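Local coordinates for protein yesU (Bacillus subtilis, PDB 1OQ1) that is of unknown function but has a galectin-like fold of two packed antiparallel beta sheets, which hints at, without proving, carbohydrate binding, at residues Trp67-Ile72 and Tyr161-Ile166; His116-Arg121 and Thr132-Lys137; Gly147-Pro152 and Phe174-Leu179. All coordinates share one frame; numbering follows the deposited sequence.

Interaction 1 (Trp67-Ile72 and Tyr161-Ile166)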
loop_
_atom_site.group_PDB
_atom_site.type_symbol
_atom_site.label_atom_id
_atom_site.label_comp_id
_atom_site.label_asym_id
_atom_site.label_seq_id
_atom_site.Cartn_x
_atom_site.Cartn_y
_atom_site.Cartn_z
ATOM N N TRP A 67 -4.054 -6.649 -6.197
ATOM C CA TRP A 67 -5.368 -6.116 -5.875
ATOM C C TRP A 67 -5.899 -5.288 -7.040
ATOM O O TRP A 67 -5.127 -4.814 -7.879
ATOM C CB TRP A 67 -5.320 -5.273 -4.583
ATOM C CG TRP A 67 -4.639 -3.921 -4.672
ATOM C CD1 TRP A 67 -5.248 -2.699 -4.792
ATOM C CD2 TRP A 67 -3.230 -3.658 -4.584
ATOM N NE1 TRP A 67 -4.303 -1.692 -4.776
ATOM C CE2 TRP A 67 -3.058 -2.255 -4.649
ATOM C CE3 TRP A 67 -2.095 -4.472 -4.453
ATOM C CZ2 TRP A 67 -1.794 -1.649 -4.588
ATOM C CZ3 TRP A 67 -0.836 -3.869 -4.393
ATOM C CH2 TRP A 67 -0.700 -2.469 -4.460
ATOM N N ASP A 68 -7.224 -5.169 -7.110
ATOM C CA ASP A 68 -7.887 -4.376 -8.141
ATOM C C ASP A 68 -8.132 -2.999 -7.533
ATOM O O ASP A 68 -8.600 -2.898 -6.399
ATOM C CB ASP A 68 -9.214 -5.021 -8.539
ATOM C CG ASP A 68 -9.047 -6.106 -9.590
ATOM O OD1 ASP A 68 -7.922 -6.615 -9.761
ATOM O OD2 ASP A 68 -10.050 -6.454 -10.246
ATOM N N PHE A 69 -7.817 -1.951 -8.292
ATOM C CA PHE A 69 -7.950 -0.568 -7.833
ATOM C C PHE A 69 -8.740 0.303 -8.804
ATOM O O PHE A 69 -8.495 0.274 -10.009
ATOM C CB PHE A 69 -6.552 0.038 -7.658
ATOM C CG PHE A 69 -6.554 1.510 -7.341
ATOM C CD1 PHE A 69 -6.942 1.967 -6.085
ATOM C CD2 PHE A 69 -6.144 2.437 -8.296
ATOM C CE1 PHE A 69 -6.919 3.328 -5.786
ATOM C CE2 PHE A 69 -6.116 3.802 -8.008
ATOM C CZ PHE A 69 -6.505 4.247 -6.748
ATOM N N SER A 70 -9.670 1.092 -8.272
ATOM C CA SER A 70 -10.483 1.991 -9.092
ATOM C C SER A 70 -10.527 3.390 -8.476
ATOM O O SER A 70 -11.101 3.579 -7.402
ATOM C CB SER A 70 -11.919 1.473 -9.200
ATOM O OG SER A 70 -11.962 0.163 -9.720
ATOM N N PRO A 71 -9.900 4.383 -9.132
ATOM C CA PRO A 71 -9.917 5.749 -8.599
ATOM C C PRO A 71 -11.272 6.345 -8.977
ATOM O O PRO A 71 -11.593 6.458 -10.158
ATOM C CB PRO A 71 -8.751 6.412 -9.324
ATOM C CG PRO A 71 -8.790 5.748 -10.666
ATOM C CD PRO A 71 -9.041 4.292 -10.327
ATOM N N ILE A 72 -12.059 6.725 -7.974
ATOM C CA ILE A 72 -13.398 7.252 -8.219
ATOM C C ILE A 72 -13.519 8.768 -8.161
ATOM O O ILE A 72 -14.224 9.363 -8.978
ATOM C CB ILE A 72 -14.402 6.646 -7.212
ATOM C CG1 ILE A 72 -14.351 5.118 -7.293
ATOM C CG2 ILE A 72 -15.819 7.152 -7.503
ATOM C CD1 ILE A 72 -14.619 4.561 -8.684
ATOM N N TYR A 161 -7.965 -1.335 -12.296
ATOM C CA TYR A 161 -6.590 -1.522 -12.746
ATOM C C TYR A 161 -5.965 -2.648 -11.914
ATOM O O TYR A 161 -6.234 -2.762 -10.719
ATOM C CB TYR A 161 -5.815 -0.209 -12.582
ATOM C CG TYR A 161 -6.300 0.873 -13.521
ATOM C CD1 TYR A 161 -5.738 1.025 -14.788
ATOM C CD2 TYR A 161 -7.380 1.689 -13.176
ATOM C CE1 TYR A 161 -6.243 1.958 -15.698
ATOM C CE2 TYR A 161 -7.896 2.629 -14.083
ATOM C CZ TYR A 161 -7.325 2.750 -15.340
ATOM O OH TYR A 161 -7.860 3.621 -16.265
ATOM N N ARG A 162 -5.151 -3.485 -12.558
ATOM C CA ARG A 162 -4.503 -4.621 -11.893
ATOM C C ARG A 162 -3.148 -4.231 -11.308
ATOM O O ARG A 162 -2.186 -4.004 -12.038
ATOM C CB ARG A 162 -4.339 -5.776 -12.888
ATOM C CG ARG A 162 -5.621 -6.579 -13.142
ATOM C CD ARG A 162 -5.918 -7.489 -11.954
ATOM N NE ARG A 162 -7.184 -8.215 -12.058
ATOM C CZ ARG A 162 -7.410 -9.255 -12.859
ATOM N NH1 ARG A 162 -6.455 -9.717 -13.656
ATOM N NH2 ARG A 162 -8.599 -9.847 -12.845
HETATM N N MSE A 163 -3.094 -4.142 -9.984
HETATM C CA MSE A 163 -1.878 -3.748 -9.271
HETATM C C MSE A 163 -1.117 -4.984 -8.801
HETATM O O MSE A 163 -1.721 -5.921 -8.289
HETATM C CB MSE A 163 -2.263 -2.895 -8.065
HETATM C CG MSE A 163 -3.472 -2.013 -8.317
HETATM SE SE MSE A 163 -3.152 -0.582 -9.576
HETATM C CE MSE A 163 -3.256 -1.462 -11.266
ATOM N N LYS A 164 0.204 -4.980 -8.965
ATOM C CA LYS A 164 1.021 -6.121 -8.548
ATOM C C LYS A 164 2.338 -5.645 -7.954
ATOM O O LYS A 164 3.068 -4.872 -8.570
ATOM C CB LYS A 164 1.298 -7.057 -9.732
ATOM C CG LYS A 164 2.114 -8.294 -9.344
ATOM C CD LYS A 164 2.336 -9.253 -10.513
ATOM C CE LYS A 164 1.049 -9.953 -10.922
ATOM N NZ LYS A 164 1.276 -10.949 -12.015
ATOM N N LEU A 165 2.630 -6.125 -6.751
ATOM C CA LEU A 165 3.830 -5.752 -6.023
ATOM C C LEU A 165 4.638 -6.978 -5.608
ATOM O O LEU A 165 4.084 -7.919 -5.045
ATOM C CB LEU A 165 3.428 -4.974 -4.766
ATOM C CG LEU A 165 4.555 -4.514 -3.841
ATOM C CD1 LEU A 165 5.288 -3.351 -4.485
ATOM C CD2 LEU A 165 3.979 -4.093 -2.498
ATOM N N ILE A 166 5.940 -6.965 -5.886
ATOM C CA ILE A 166 6.817 -8.066 -5.495
ATOM C C ILE A 166 7.730 -7.589 -4.368
ATOM O O ILE A 166 8.319 -6.514 -4.458
ATOM C CB ILE A 166 7.729 -8.538 -6.658
ATOM C CG1 ILE A 166 6.878 -9.058 -7.820
ATOM C CG2 ILE A 166 8.676 -9.643 -6.167
ATOM C CD1 ILE A 166 7.697 -9.383 -9.053
HETATM O O HOH W 1 -9.991 -9.076 -10.100
#
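Trp-67 holds its CG between the backbone N and the carbonyl carbon (chi1 72°), while Met-163, a selenomethionine, has its CG beside its own backbone N. The indole lies across the CB-CG part of Met-163, the two side chains crossing at about a right angle. Met-163 CB sits over the ring face, 3.6 Å from the centroid of the six-membered ring, in a CH-pi contact. Met-163 CG lies 3.7 Å from Trp-67 NE1. Met-163 CG also packs 3.8 Å from Phe-69 CB. The selenium of Met-163 makes oblique Met-aromatic contacts with the Trp-67 and Phe-69 rings. Strands 63-73 and 161-168 are antiparallel neighbours in one sheet of the galectin-like beta sandwich; the N-to-C directions of the two segments differ by 131°. Trp-67 and Phe-69 face strand 76-86 of the other sheet, touching Leu-80 and Cys-78. Trp-67 with Met-163 and Phe-69 with Tyr-161 are hydrogen-bonded pairs, each closed by two backbone bonds. Tyr-161 N to Phe-69 O is 2.8 Å. Between them, Asp-68 and Arg-162 form a non-hydrogen-bonded pair on the opposite face of the sheet. Their side chains lie side by side, with the carboxylate and guanidinium planes 31° apart. Arg-162 NE reaches Asp-68 OD1 at 2.9 Å, a salt bridge whose hydrogen bond is weak. Water 1 donates to Asp-68 OD2 at 2.6 Å and accepts from Arg-162 NH2.

Interaction 2 (His116-Arg121 and Thr132-Lys137)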
loop_
_atom_site.group_PDB
_atom_site.type_symbol
_atom_site.label_atom_id
_atom_site.label_comp_id
_atom_site.label_asym_id
_atom_site.label_seq_id
_atom_site.Cartn_x
_atom_site.Cartn_y
_atom_site.Cartn_z
ATOM N N HIS A 116 6.627 1.888 1.974
ATOM C CA HIS A 116 5.345 2.446 1.554
ATOM C C HIS A 116 5.446 2.996 0.144
ATOM O O HIS A 116 6.342 3.780 -0.178
ATOM C CB HIS A 116 4.803 3.513 2.533
ATOM C CG HIS A 116 5.850 4.343 3.214
ATOM N ND1 HIS A 116 5.753 5.716 3.310
ATOM C CD2 HIS A 116 6.954 3.995 3.917
ATOM C CE1 HIS A 116 6.749 6.175 4.048
ATOM N NE2 HIS A 116 7.492 5.152 4.428
ATOM N N LEU A 117 4.521 2.553 -0.697
ATOM C CA LEU A 117 4.501 2.939 -2.097
ATOM C C LEU A 117 3.247 3.735 -2.421
ATOM O O LEU A 117 2.133 3.221 -2.335
ATOM C CB LEU A 117 4.573 1.679 -2.962
ATOM C CG LEU A 117 5.131 1.787 -4.386
ATOM C CD1 LEU A 117 5.305 0.389 -4.954
ATOM C CD2 LEU A 117 4.213 2.617 -5.256
ATOM N N SER A 118 3.438 4.995 -2.791
ATOM C CA SER A 118 2.315 5.857 -3.124
ATOM C C SER A 118 2.031 5.823 -4.616
ATOM O O SER A 118 2.949 5.768 -5.440
ATOM C CB SER A 118 2.609 7.291 -2.683
ATOM O OG SER A 118 3.855 7.721 -3.199
ATOM N N TYR A 119 0.747 5.836 -4.953
ATOM C CA TYR A 119 0.309 5.829 -6.341
ATOM C C TYR A 119 -0.944 6.697 -6.428
ATOM O O TYR A 119 -1.601 6.950 -5.421
ATOM C CB TYR A 119 0.054 4.394 -6.817
ATOM C CG TYR A 119 -0.977 3.626 -6.026
ATOM C CD1 TYR A 119 -2.306 3.570 -6.449
ATOM C CD2 TYR A 119 -0.616 2.913 -4.882
ATOM C CE1 TYR A 119 -3.249 2.818 -5.761
ATOM C CE2 TYR A 119 -1.552 2.154 -4.185
ATOM C CZ TYR A 119 -2.865 2.109 -4.631
ATOM O OH TYR A 119 -3.782 1.336 -3.959
ATOM N N PHE A 120 -1.278 7.146 -7.631
ATOM C CA PHE A 120 -2.391 8.075 -7.808
ATOM C C PHE A 120 -2.141 9.223 -6.826
ATOM O O PHE A 120 -2.977 9.540 -5.974
ATOM C CB PHE A 120 -3.750 7.438 -7.508
ATOM C CG PHE A 120 -4.915 8.253 -8.022
ATOM C CD1 PHE A 120 -5.262 8.220 -9.371
ATOM C CD2 PHE A 120 -5.617 9.104 -7.176
ATOM C CE1 PHE A 120 -6.290 9.023 -9.873
ATOM C CE2 PHE A 120 -6.649 9.917 -7.666
ATOM C CZ PHE A 120 -6.985 9.876 -9.018
ATOM N N ARG A 121 -0.963 9.828 -6.934
ATOM C CA ARG A 121 -0.593 10.938 -6.064
ATOM C C ARG A 121 -1.191 12.185 -6.694
ATOM O O ARG A 121 -0.552 12.831 -7.525
ATOM C CB ARG A 121 0.930 11.055 -5.991
ATOM C CG ARG A 121 1.619 9.750 -5.628
ATOM C CD ARG A 121 3.135 9.892 -5.630
ATOM N NE ARG A 121 3.604 10.808 -4.594
ATOM C CZ ARG A 121 4.120 12.012 -4.820
ATOM N NH1 ARG A 121 4.245 12.477 -6.060
ATOM N NH2 ARG A 121 4.520 12.754 -3.798
ATOM N N THR A 132 3.671 10.606 -10.740
ATOM C CA THR A 132 4.570 9.505 -10.444
ATOM C C THR A 132 4.075 8.664 -9.271
ATOM O O THR A 132 3.120 9.027 -8.577
ATOM C CB THR A 132 5.961 10.041 -10.061
ATOM O OG1 THR A 132 5.872 10.742 -8.812
ATOM C CG2 THR A 132 6.467 11.005 -11.120
ATOM N N CYS A 133 4.732 7.524 -9.087
ATOM C CA CYS A 133 4.473 6.619 -7.975
ATOM C C CYS A 133 5.807 6.651 -7.244
ATOM O O CYS A 133 6.857 6.583 -7.884
ATOM C CB CYS A 133 4.194 5.198 -8.462
ATOM S SG CYS A 133 2.670 5.008 -9.407
ATOM N N ASN A 134 5.775 6.754 -5.920
ATOM C CA ASN A 134 7.010 6.832 -5.133
ATOM C C ASN A 134 7.125 5.717 -4.095
ATOM O O ASN A 134 6.143 5.366 -3.452
ATOM C CB ASN A 134 7.078 8.180 -4.399
ATOM C CG ASN A 134 7.043 9.378 -5.341
ATOM O OD1 ASN A 134 6.941 9.232 -6.561
ATOM N ND2 ASN A 134 7.126 10.573 -4.770
ATOM N N LEU A 135 8.329 5.170 -3.933
ATOM C CA LEU A 135 8.573 4.127 -2.932
ATOM C C LEU A 135 9.491 4.686 -1.850
ATOM O O LEU A 135 10.577 5.180 -2.149
ATOM C CB LEU A 135 9.252 2.901 -3.550
ATOM C CG LEU A 135 9.659 1.831 -2.520
ATOM C CD1 LEU A 135 8.411 1.134 -1.978
ATOM C CD2 LEU A 135 10.595 0.807 -3.163
ATOM N N ARG A 136 9.055 4.618 -0.597
ATOM C CA ARG A 136 9.873 5.103 0.511
ATOM C C ARG A 136 10.068 4.012 1.549
ATOM O O ARG A 136 9.285 3.061 1.614
ATOM C CB ARG A 136 9.229 6.328 1.171
ATOM C CG ARG A 136 9.336 7.606 0.341
ATOM C CD ARG A 136 8.866 8.823 1.126
ATOM N NE ARG A 136 8.797 10.028 0.299
ATOM C CZ ARG A 136 9.816 10.846 0.052
ATOM N NH1 ARG A 136 11.015 10.616 0.572
ATOM N NH2 ARG A 136 9.636 11.902 -0.733
ATOM N N LYS A 137 11.123 4.152 2.345
ATOM C CA LYS A 137 11.432 3.196 3.403
ATOM C C LYS A 137 11.553 3.945 4.724
ATOM O O LYS A 137 12.299 4.927 4.828
ATOM C CB LYS A 137 12.746 2.469 3.109
ATOM C CG LYS A 137 13.095 1.397 4.137
ATOM C CD LYS A 137 14.499 0.849 3.927
ATOM C CE LYS A 137 14.790 -0.314 4.872
ATOM N NZ LYS A 137 16.195 -0.794 4.729
HETATM O O HOH W 2 0.456 9.831 -9.526
HETATM O O HOH W 3 2.224 12.577 -8.704
#
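His-116, Asn-134 and Arg-121 bury the most surface here. His-116 and Asn-134 stand on one face of the strand pair, and Arg-121, past the corner at Phe-120, reaches back to Asn-134. The His-116 ring has Arg-136 CB over one face, 3.9 Å from the ring centroid and offset toward the rim, a CH-pi contact. His-116 CD2 lies 3.4 Å from Arg-136 O. Both ring nitrogens are bonded outside the pair, NE2 with Ser-138 and ND1 with Tyr-104. Asn-134 lies against the guanidinium of Arg-121. Its amide covers one face of that group, with the planes 22° apart, and the two side chains cross at about a right angle. The two ends of the amide are not told apart with confidence. Arg-121 NE is 3.8 Å from Asn-134 CG. The arginine chain bends at chi3 (65°), which turns NE relative to CB. Nearer the backbone, Arg-121 CD rests against Thr-132 O at 3.1 Å.

Backbone bonds join His-116 with Arg-136 and Ser-118 with Asn-134, two to each pair. Beyond the corner water takes over. Water 2 accepts from Arg-121 N at 3.0 Å and lies 2.9 Å from Thr-132 O, while water 3 lies between Arg-121 O and Thr-132 N. On the other side of the sheet Leu-117 CB packs 4.0 Å from Leu-135 CD1, and Cys-133 SG lies 3.7 Å from Tyr-119 CB. This apolar side meets Phe-174 and Val-172 of the facing sheet. One apolar face turned to the core and one polar face turned away are characteristic of a beta sandwich. In galectins such a polar face carries the sugar site, but no ligand is seen here, so a like role remains a possibility only.

Interaction 3 (Gly147-Pro152 and Phe174-Leu179)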
loop_
_atom_site.group_PDB
_atom_site.type_symbol
_atom_site.label_atom_id
_atom_site.label_comp_id
_atom_site.label_asym_id
_atom_site.label_seq_id
_atom_site.Cartn_x
_atom_site.Cartn_y
_atom_site.Cartn_z
ATOM N N GLY A 147 8.695 6.205 -10.296
ATOM C CA GLY A 147 8.436 5.970 -11.704
ATOM C C GLY A 147 7.180 6.715 -12.108
ATOM O O GLY A 147 6.383 7.094 -11.251
ATOM N N ALA A 148 6.998 6.938 -13.404
ATOM C CA ALA A 148 5.811 7.641 -13.881
ATOM C C ALA A 148 4.559 6.813 -13.578
ATOM O O ALA A 148 4.609 5.584 -13.576
ATOM C CB ALA A 148 5.923 7.903 -15.389
ATOM N N ASP A 149 3.441 7.496 -13.335
ATOM C CA ASP A 149 2.164 6.849 -13.013
ATOM C C ASP A 149 1.204 6.896 -14.210
ATOM O O ASP A 149 0.748 7.973 -14.598
ATOM C CB ASP A 149 1.534 7.572 -11.810
ATOM C CG ASP A 149 0.260 6.908 -11.307
ATOM O OD1 ASP A 149 -0.186 5.904 -11.902
ATOM O OD2 ASP A 149 -0.300 7.405 -10.306
ATOM N N PRO A 150 0.867 5.729 -14.794
ATOM C CA PRO A 150 -0.041 5.654 -15.947
ATOM C C PRO A 150 -1.525 5.827 -15.607
ATOM O O PRO A 150 -2.358 5.967 -16.499
ATOM C CB PRO A 150 0.247 4.270 -16.516
ATOM C CG PRO A 150 0.463 3.469 -15.268
ATOM C CD PRO A 150 1.356 4.384 -14.433
ATOM N N LEU A 151 -1.853 5.801 -14.320
ATOM C CA LEU A 151 -3.242 5.953 -13.905
ATOM C C LEU A 151 -3.778 7.317 -14.322
ATOM O O LEU A 151 -3.144 8.345 -14.083
ATOM C CB LEU A 151 -3.362 5.800 -12.392
ATOM C CG LEU A 151 -3.105 4.411 -11.814
ATOM C CD1 LEU A 151 -3.049 4.514 -10.297
ATOM C CD2 LEU A 151 -4.206 3.447 -12.247
ATOM N N PRO A 152 -4.955 7.340 -14.953
ATOM C CA PRO A 152 -5.542 8.607 -15.387
ATOM C C PRO A 152 -6.353 9.218 -14.260
ATOM O O PRO A 152 -6.426 8.660 -13.166
ATOM C CB PRO A 152 -6.439 8.179 -16.535
ATOM C CG PRO A 152 -7.016 6.887 -15.997
ATOM C CD PRO A 152 -5.773 6.197 -15.410
ATOM N N PHE A 174 7.119 -3.060 -8.828
ATOM C CA PHE A 174 5.729 -2.635 -8.900
ATOM C C PHE A 174 5.275 -2.470 -10.346
ATOM O O PHE A 174 5.976 -1.868 -11.156
ATOM C CB PHE A 174 5.595 -1.301 -8.148
ATOM C CG PHE A 174 4.202 -0.740 -8.115
ATOM C CD1 PHE A 174 3.135 -1.500 -7.654
ATOM C CD2 PHE A 174 3.973 0.584 -8.480
ATOM C CE1 PHE A 174 1.856 -0.945 -7.549
ATOM C CE2 PHE A 174 2.698 1.150 -8.380
ATOM C CZ PHE A 174 1.643 0.385 -7.914
ATOM N N SER A 175 4.099 -3.004 -10.659
ATOM C CA SER A 175 3.549 -2.894 -12.005
ATOM C C SER A 175 2.056 -2.608 -11.949
ATOM O O SER A 175 1.399 -2.898 -10.950
ATOM C CB SER A 175 3.798 -4.182 -12.799
ATOM O OG SER A 175 3.083 -5.277 -12.252
ATOM N N ILE A 176 1.542 -2.014 -13.022
ATOM C CA ILE A 176 0.123 -1.693 -13.152
ATOM C C ILE A 176 -0.309 -2.206 -14.522
ATOM O O ILE A 176 0.259 -1.818 -15.545
ATOM C CB ILE A 176 -0.124 -0.167 -13.073
ATOM C CG1 ILE A 176 0.257 0.347 -11.680
ATOM C CG2 ILE A 176 -1.587 0.142 -13.384
ATOM C CD1 ILE A 176 0.207 1.864 -11.540
ATOM N N ASN A 177 -1.317 -3.071 -14.535
ATOM C CA ASN A 177 -1.802 -3.671 -15.772
ATOM C C ASN A 177 -0.631 -4.326 -16.508
ATOM O O ASN A 177 -0.580 -4.334 -17.734
ATOM C CB ASN A 177 -2.495 -2.617 -16.655
ATOM C CG ASN A 177 -3.913 -2.305 -16.183
ATOM O OD1 ASN A 177 -4.302 -2.685 -15.081
ATOM N ND2 ASN A 177 -4.684 -1.612 -17.014
ATOM N N GLY A 178 0.309 -4.867 -15.733
ATOM C CA GLY A 178 1.465 -5.542 -16.305
ATOM C C GLY A 178 2.629 -4.659 -16.720
ATOM O O GLY A 178 3.698 -5.165 -17.063
ATOM N N LEU A 179 2.431 -3.344 -16.701
ATOM C CA LEU A 179 3.491 -2.413 -17.083
ATOM C C LEU A 179 4.390 -2.124 -15.889
ATOM O O LEU A 179 3.918 -1.662 -14.853
ATOM C CB LEU A 179 2.887 -1.097 -17.587
ATOM C CG LEU A 179 3.885 -0.003 -17.992
ATOM C CD1 LEU A 179 4.593 -0.411 -19.280
ATOM C CD2 LEU A 179 3.163 1.334 -18.179
#
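The Asp-149 carboxylate meets Ile-176 through OD1, which lies 4.1 Å from Ile-176 CD1. Leu-151 N approaches Asp-149 OD1 from above the carboxylate plane, 51° out of it, and donates a bond of 2.9 Å. The other oxygen, OD2, ties the loop to Arg-122 by a salt bridge and to the backbone N of Phe-120. From the other segment, Ile-176 CG1 stands anti to the carbonyl carbon, and Ile-176 CD1 does most of the touching. Ile-176 CD1 rests 4.0 Å from Pro-150 CD, where the two side chains meet obliquely. Ile-176 CD1 also lies 4.2 Å from Leu-151 CG, whose side chain crosses that of Ile-176 at about a right angle. Leu-179 adds a looser apolar touch, with CD2 4.5 Å from Pro-150 CB. Apart from the long OD1 approach, the contact is carbon to carbon. Met-163 and Ile-181 also pack on Ile-176. Phe-174 to Leu-179 forms the tip of a hairpin: Ile-176 and Leu-179 exchange two backbone bonds, Leu-179 N to Ile-176 O being 2.9 Å. The arrangement is an Asx turn at Asp-149, on the loop leaving strand 142-148, set against a beta hairpin with a two-residue, type I' turn.

How the interactions relate
The three contacts lie in both sheets of the sandwich and at one end between them. Interaction 1 belongs to one sheet and interaction 2 to the other, with centres about 13 Å apart. Trp-67 NE1 lies 3.2 Å from Tyr-119 OH, a probable hydrogen bond between the sheets. Interaction 3 joins the two. Its hairpin extends the sheet of interaction 1, where Asn-177 OD1 probably accepts from Arg-162 N at 2.8 Å. Its other segment starts at the end of strand 142-148, beside strand 132-138, where Gly-147 O lies 2.8 Å from Cys-133 N, a probable hydrogen bond. The centre of interaction 3 is about 9 Å from that of interaction 1 and 11 Å from that of interaction 2.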